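Local coordinates for probable dipeptidase (Pseudomonas aeruginosa, PDB 3B40), which probably hydrolyses dipeptides as a metal-dependent enzyme of the membrane dipeptidase (peptidase M19) family, at residues S212-S215 / T216-E220; S321-Y324 / G325-E329. The protein carries 11 engineered substitutions. One frame throughout, in Å; residues are numbered along the deposited sequence.

Contact 1: residues S212-S215 / T216-E220; sequences SQMS and TKALE
The amide of L219 points almost straight at the carbonyl of S215, with N of L219 3.0 Å from O of S215 and an N-H...O angle of 169°. This bond closes the first full turn of the helix that begins at T216. One residue earlier in the turn, N of A218 is shared: its better bond goes to OG of S215 (3.3 Å, 151°), and a weak, bent one of the same length goes to O of S215. S215 therefore serves the start of the helix with two acceptors, its hydroxyl oxygen and its carbonyl oxygen. The hydroxyl can do so because the first torsion (chi1 81°) sets OG between the backbone N and the carbonyl carbon, so that it leans forward over the opening turn. There it also lies against the methyl group of A218, with OG of S215 3.5 Å from CB of A218. M214 approaches the same methyl from roughly the opposing direction; its chain runs out extended, then bends at its last torsion, placing CE of M214 3.8 Å from CB of A218. CB of L219 rests on the S215 carbonyl, and beyond it the L219 side chain packs on E251 and L254 of helix 249-257. OG1 of T216 is hydrogen-bonded to E251 on the same helix. Upstream, S212 and Q213 are tied to H234 in the following strand, and Q213 also reaches R176. The whole is a serine N-cap: S215 stops the loop after strand 208-210 and starts helix 216-225, one of the strand-to-helix turns of the TIM-barrel fold to which this family belongs.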
ATOM      1  N   SER A 212       3.134   5.737   3.719  1.00 12.18           N
ATOM      2  CA  SER A 212       2.557   4.498   4.276  1.00 12.36           C
ATOM      3  C   SER A 212       3.716   3.558   4.632  1.00 12.57           C
ATOM      4  O   SER A 212       4.645   3.457   3.844  1.00 12.68           O
ATOM      5  CB  SER A 212       1.608   3.821   3.277  1.00 12.43           C
ATOM      6  OG  SER A 212       0.370   4.516   3.215  1.00 12.89           O
ATOM      7  N   GLN A 213       3.656   2.930   5.822  1.00 12.34           N
ATOM      8  CA  GLN A 213       4.643   1.940   6.328  1.00 12.18           C
ATOM      9  C   GLN A 213       5.784   2.554   7.181  1.00 12.43           C
ATOM     10  O   GLN A 213       6.453   1.851   7.941  1.00 12.51           O
ATOM     11  CB  GLN A 213       5.233   1.064   5.207  1.00 12.98           C
ATOM     12  CG  GLN A 213       4.222   0.295   4.262  1.00 13.22           C
ATOM     13  CD  GLN A 213       3.971  -1.153   4.609  1.00 13.44           C
ATOM     14  OE1 GLN A 213       4.534  -1.685   5.569  1.00 16.17           O
ATOM     15  NE2 GLN A 213       3.106  -1.833   3.798  1.00 13.75           N
ATOM     16  N   MET A 214       6.018   3.856   7.011  1.00 11.69           N
ATOM     17  CA  MET A 214       7.065   4.600   7.704  1.00 12.02           C
ATOM     18  C   MET A 214       6.680   4.821   9.173  1.00 12.23           C
ATOM     19  O   MET A 214       5.514   5.020   9.475  1.00 12.82           O
ATOM     20  CB  MET A 214       7.232   5.978   7.024  1.00 11.26           C
ATOM     21  CG  MET A 214       7.902   5.907   5.613  1.00 13.95           C
ATOM     22  SD  MET A 214       8.188   7.499   4.758  1.00 11.86           S
ATOM     23  CE  MET A 214       9.631   8.133   5.577  1.00 18.10           C
ATOM     24  N   SER A 215       7.661   4.825  10.078  1.00 13.16           N
ATOM     25  CA  SER A 215       7.435   5.174  11.483  1.00 12.94           C
ATOM     26  C   SER A 215       6.848   6.601  11.600  1.00 13.13           C
ATOM     27  O   SER A 215       6.918   7.416  10.643  1.00 13.98           O
ATOM     28  CB  SER A 215       8.750   5.057  12.274  1.00 13.78           C
ATOM     29  OG  SER A 215       9.524   6.215  12.089  1.00 12.86           O
ATOM     30  N   THR A 216       6.257   6.899  12.748  1.00 12.86           N
ATOM     31  CA  THR A 216       5.689   8.228  13.006  1.00 13.04           C
ATOM     32  C   THR A 216       6.703   9.351  12.949  1.00 12.61           C
ATOM     33  O   THR A 216       6.438  10.389  12.337  1.00 12.13           O
ATOM     34  CB  THR A 216       4.922   8.266  14.333  1.00 13.34           C
ATOM     35  OG1 THR A 216       3.778   7.406  14.190  1.00 15.06           O
ATOM     36  CG2 THR A 216       4.425   9.715  14.651  1.00 11.65           C
ATOM     37  N   LYS A 217       7.862   9.144  13.562  1.00 12.55           N
ATOM     38  CA  LYS A 217       8.925  10.148  13.498  1.00 13.46           C
ATOM     39  C   LYS A 217       9.449  10.402  12.098  1.00 13.33           C
ATOM     40  O   LYS A 217       9.816  11.534  11.779  1.00 13.77           O
ATOM     41  CB  LYS A 217      10.093   9.769  14.407  1.00 13.59           C
ATOM     42  CG  LYS A 217       9.791   9.995  15.883  1.00 16.17           C
ATOM     43  CD  LYS A 217      10.871   9.311  16.743  1.00 20.07           C
ATOM     44  CE  LYS A 217      10.438   9.247  18.216  1.00 24.70           C
ATOM     45  NZ  LYS A 217      10.134  10.615  18.751  1.00 26.88           N
ATOM     46  N   ALA A 218       9.495   9.362  11.269  1.00 13.07           N
ATOM     47  CA  ALA A 218      10.023   9.504   9.917  1.00 12.54           C
ATOM     48  C   ALA A 218       9.017  10.276   9.080  1.00 13.06           C
ATOM     49  O   ALA A 218       9.400  11.148   8.308  1.00 11.52           O
ATOM     50  CB  ALA A 218      10.293   8.173   9.318  1.00 12.47           C
ATOM     51  N   LEU A 219       7.738   9.945   9.260  1.00 13.48           N
ATOM     52  CA  LEU A 219       6.644  10.699   8.663  1.00 13.77           C
ATOM     53  C   LEU A 219       6.780  12.171   9.031  1.00 14.45           C
ATOM     54  O   LEU A 219       6.660  13.020   8.163  1.00 12.85           O
ATOM     55  CB  LEU A 219       5.290  10.193   9.163  1.00 13.70           C
ATOM     56  CG  LEU A 219       4.043  10.723   8.441  1.00 15.17           C
ATOM     57  CD1 LEU A 219       2.914   9.676   8.436  1.00 14.89           C
ATOM     58  CD2 LEU A 219       3.552  12.080   8.975  1.00 16.39           C
ATOM     59  N   GLU A 220       7.024  12.461  10.318  1.00 14.23           N
ATOM     60  CA  GLU A 220       7.061  13.839  10.788  1.00 15.83           C
ATOM     61  C   GLU A 220       8.170  14.598  10.088  1.00 15.21           C
ATOM     62  O   GLU A 220       7.989  15.760   9.734  1.00 17.17           O
ATOM     63  CB  GLU A 220       7.230  13.896  12.317  1.00 14.14           C
ATOM     64  CG  GLU A 220       5.936  13.536  13.073  1.00 17.72           C
ATOM     65  CD  GLU A 220       6.150  13.314  14.564  1.00 18.52           C
ATOM     66  OE1 GLU A 220       7.310  13.237  15.018  1.00 22.51           O
ATOM     67  OE2 GLU A 220       5.152  13.182  15.284  1.00 22.97           O
TER

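Contact 2: residues S321-Y324 / G325-E329; sequences SALY and GILEE
The carbonyl oxygen of Y324 takes two donors, the amide of E328 and a water. N of E328 lies 3.0 Å from O of Y324, approaching at a tilt from the carbonyl plane, and the water donates to the same oxygen from 3.0 Å. The water also lies 2.5 Å from OE2 of E328, a very short distance for a hydrogen bond, and in the model it links the backbone to the carboxylate one turn further on. The E328 chain is bent at its second torsion (chi2 116°) and folds back over this carbonyl. It brings OE1 of E328 to 3.0 Å from O of Y324, two acceptors with no bond between them, and both the water link and the exact setting of the carboxylate are accordingly doubtful.

Regular bonds of the same i to i+4 kind run through the rest of the segment: N of L327 to O of L323, N of G325 to O of S321 and, a little longer, N of I326 to O of A322. They belong to the last turns of helix 313-328, which packs beside helix 276-288 in the long excursion between barrel strands 261-265 and 354-357. I326 meets that neighbour at K281, L282 and L285, and A322 touches L285.

On another side of the helix three side chains gather. CD2 of L323 sits 3.8 Å above the Y324 ring plane, over its centre, a position it reaches because CG is anti to the backbone N (chi1 175°). L327 points the same way as both: its CD1 meets CD1 of Y324 obliquely at 3.7 Å and CD2 of L323 at 3.9 Å. P303 packs against both L323 and Y324, M302 touches the tyrosine as well, and E329 forms a salt bridge with K281.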
ATOM      1  N   SER A 321       4.463 -19.252  11.180  1.00 22.33           N
ATOM      2  CA  SER A 321       3.487 -20.063  10.406  1.00 21.82           C
ATOM      3  C   SER A 321       2.194 -20.238  11.165  1.00 20.49           C
ATOM      4  O   SER A 321       1.119 -19.962  10.630  1.00 20.35           O
ATOM      5  CB  SER A 321       4.050 -21.415  10.011  1.00 22.50           C
ATOM      6  OG  SER A 321       5.261 -21.227   9.295  1.00 25.79           O
ATOM      7  N   ALA A 322       2.296 -20.647  12.423  1.00 19.30           N
ATOM      8  CA  ALA A 322       1.114 -20.818  13.265  1.00 19.09           C
ATOM      9  C   ALA A 322       0.324 -19.541  13.503  1.00 19.46           C
ATOM     10  O   ALA A 322      -0.907 -19.579  13.558  1.00 19.93           O
ATOM     11  CB  ALA A 322       1.488 -21.455  14.615  1.00 18.71           C
ATOM     12  N   LEU A 323       1.024 -18.426  13.707  1.00 19.48           N
ATOM     13  CA  LEU A 323       0.367 -17.133  13.929  1.00 20.17           C
ATOM     14  C   LEU A 323      -0.460 -16.782  12.681  1.00 20.81           C
ATOM     15  O   LEU A 323      -1.652 -16.494  12.780  1.00 20.63           O
ATOM     16  CB  LEU A 323       1.411 -16.048  14.253  1.00 19.61           C
ATOM     17  CG  LEU A 323       0.985 -14.579  14.415  1.00 19.72           C
ATOM     18  CD1 LEU A 323       1.666 -14.016  15.602  1.00 22.13           C
ATOM     19  CD2 LEU A 323       1.345 -13.792  13.214  1.00 20.78           C
ATOM     20  N   TYR A 324       0.170 -16.856  11.514  1.00 22.27           N
ATOM     21  CA  TYR A 324      -0.494 -16.492  10.281  1.00 24.00           C
ATOM     22  C   TYR A 324      -1.665 -17.414   9.920  1.00 24.73           C
ATOM     23  O   TYR A 324      -2.614 -16.980   9.256  1.00 26.07           O
ATOM     24  CB  TYR A 324       0.521 -16.330   9.153  1.00 24.96           C
ATOM     25  CG  TYR A 324       1.319 -15.036   9.285  1.00 26.15           C
ATOM     26  CD1 TYR A 324       0.672 -13.797   9.319  1.00 27.57           C
ATOM     27  CD2 TYR A 324       2.713 -15.055   9.388  1.00 28.17           C
ATOM     28  CE1 TYR A 324       1.394 -12.589   9.445  1.00 28.67           C
ATOM     29  CE2 TYR A 324       3.454 -13.853   9.512  1.00 27.88           C
ATOM     30  CZ  TYR A 324       2.785 -12.632   9.546  1.00 27.58           C
ATOM     31  OH  TYR A 324       3.486 -11.459   9.678  1.00 27.44           O
ATOM     32  N   GLY A 325      -1.612 -18.664  10.366  1.00 24.71           N
ATOM     33  CA  GLY A 325      -2.723 -19.609  10.172  1.00 24.33           C
ATOM     34  C   GLY A 325      -3.949 -19.185  10.956  1.00 23.95           C
ATOM     35  O   GLY A 325      -5.077 -19.261  10.459  1.00 23.59           O
ATOM     36  N   ILE A 326      -3.715 -18.763  12.198  1.00 23.21           N
ATOM     37  CA  ILE A 326      -4.749 -18.266  13.103  1.00 22.47           C
ATOM     38  C   ILE A 326      -5.376 -16.981  12.561  1.00 23.06           C
ATOM     39  O   ILE A 326      -6.603 -16.791  12.648  1.00 22.33           O
ATOM     40  CB  ILE A 326      -4.160 -18.037  14.553  1.00 22.91           C
ATOM     41  CG1 ILE A 326      -3.928 -19.392  15.261  1.00 22.68           C
ATOM     42  CG2 ILE A 326      -5.066 -17.149  15.376  1.00 22.88           C
ATOM     43  CD1 ILE A 326      -2.926 -19.400  16.407  1.00 21.38           C
ATOM     44  N   LEU A 327      -4.534 -16.099  12.000  1.00 23.31           N
ATOM     45  CA  LEU A 327      -4.996 -14.838  11.417  1.00 22.92           C
ATOM     46  C   LEU A 327      -5.881 -15.103  10.209  1.00 24.14           C
ATOM     47  O   LEU A 327      -6.892 -14.404  10.001  1.00 23.08           O
ATOM     48  CB  LEU A 327      -3.813 -13.948  11.018  1.00 22.71           C
ATOM     49  CG  LEU A 327      -2.978 -13.360  12.163  1.00 21.69           C
ATOM     50  CD1 LEU A 327      -1.934 -12.415  11.611  1.00 21.98           C
ATOM     51  CD2 LEU A 327      -3.826 -12.636  13.208  1.00 19.61           C
ATOM     52  N   GLU A 328      -5.509 -16.129   9.426  1.00 25.13           N
ATOM     53  CA  GLU A 328      -6.278 -16.537   8.253  1.00 26.53           C
ATOM     54  C   GLU A 328      -7.713 -16.933   8.612  1.00 26.33           C
ATOM     55  O   GLU A 328      -8.599 -16.829   7.771  1.00 27.00           O
ATOM     56  CB  GLU A 328      -5.560 -17.650   7.464  1.00 27.31           C
ATOM     57  CG  GLU A 328      -4.806 -17.137   6.216  1.00 31.80           C
ATOM     58  CD  GLU A 328      -3.276 -17.323   6.277  1.00 38.99           C
ATOM     59  OE1 GLU A 328      -2.827 -18.446   6.633  1.00 40.97           O
ATOM     60  OE2 GLU A 328      -2.520 -16.356   5.935  1.00 40.74           O
ATOM     61  N   GLU A 329      -7.952 -17.318   9.866  1.00 25.92           N
ATOM     62  CA  GLU A 329      -9.283 -17.752  10.322  1.00 26.20           C
ATOM     63  C   GLU A 329     -10.164 -16.615  10.840  1.00 25.07           C
ATOM     64  O   GLU A 329     -11.365 -16.817  11.090  1.00 24.72           O
ATOM     65  CB  GLU A 329      -9.177 -18.804  11.435  1.00 25.76           C
ATOM     66  CG  GLU A 329      -8.485 -20.114  11.078  1.00 28.12           C
ATOM     67  CD  GLU A 329      -8.338 -21.037  12.308  1.00 29.91           C
ATOM     68  OE1 GLU A 329      -9.377 -21.573  12.772  1.00 36.18           O
ATOM     69  OE2 GLU A 329      -7.199 -21.232  12.814  1.00 33.43           O
TER
HETATM   70  O   HOH W   1      -2.435 -14.494   7.662  1.00 30.54           O

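Both contacts are local, one at the start of a helix and one within the last turns of another. Contact 1 is mostly buried, just past the loop that follows a barrel strand, and there a serine hydroxyl accepts from one first-turn amide, which has no preceding turn to bond to. Contact 2 lies at the surface, where every amide bond across it is made by a backbone carbonyl, and a water joins in. Its apolar cluster is built round a tyrosine ring, whereas in contact 1 the apolar touch is a methionine methyl on an alanine. Each helix leans on a different neighbour, 249-257 or 276-288. The centres of contacts 1 and 2 are 27 Å apart and their nearest atoms about 11 Å.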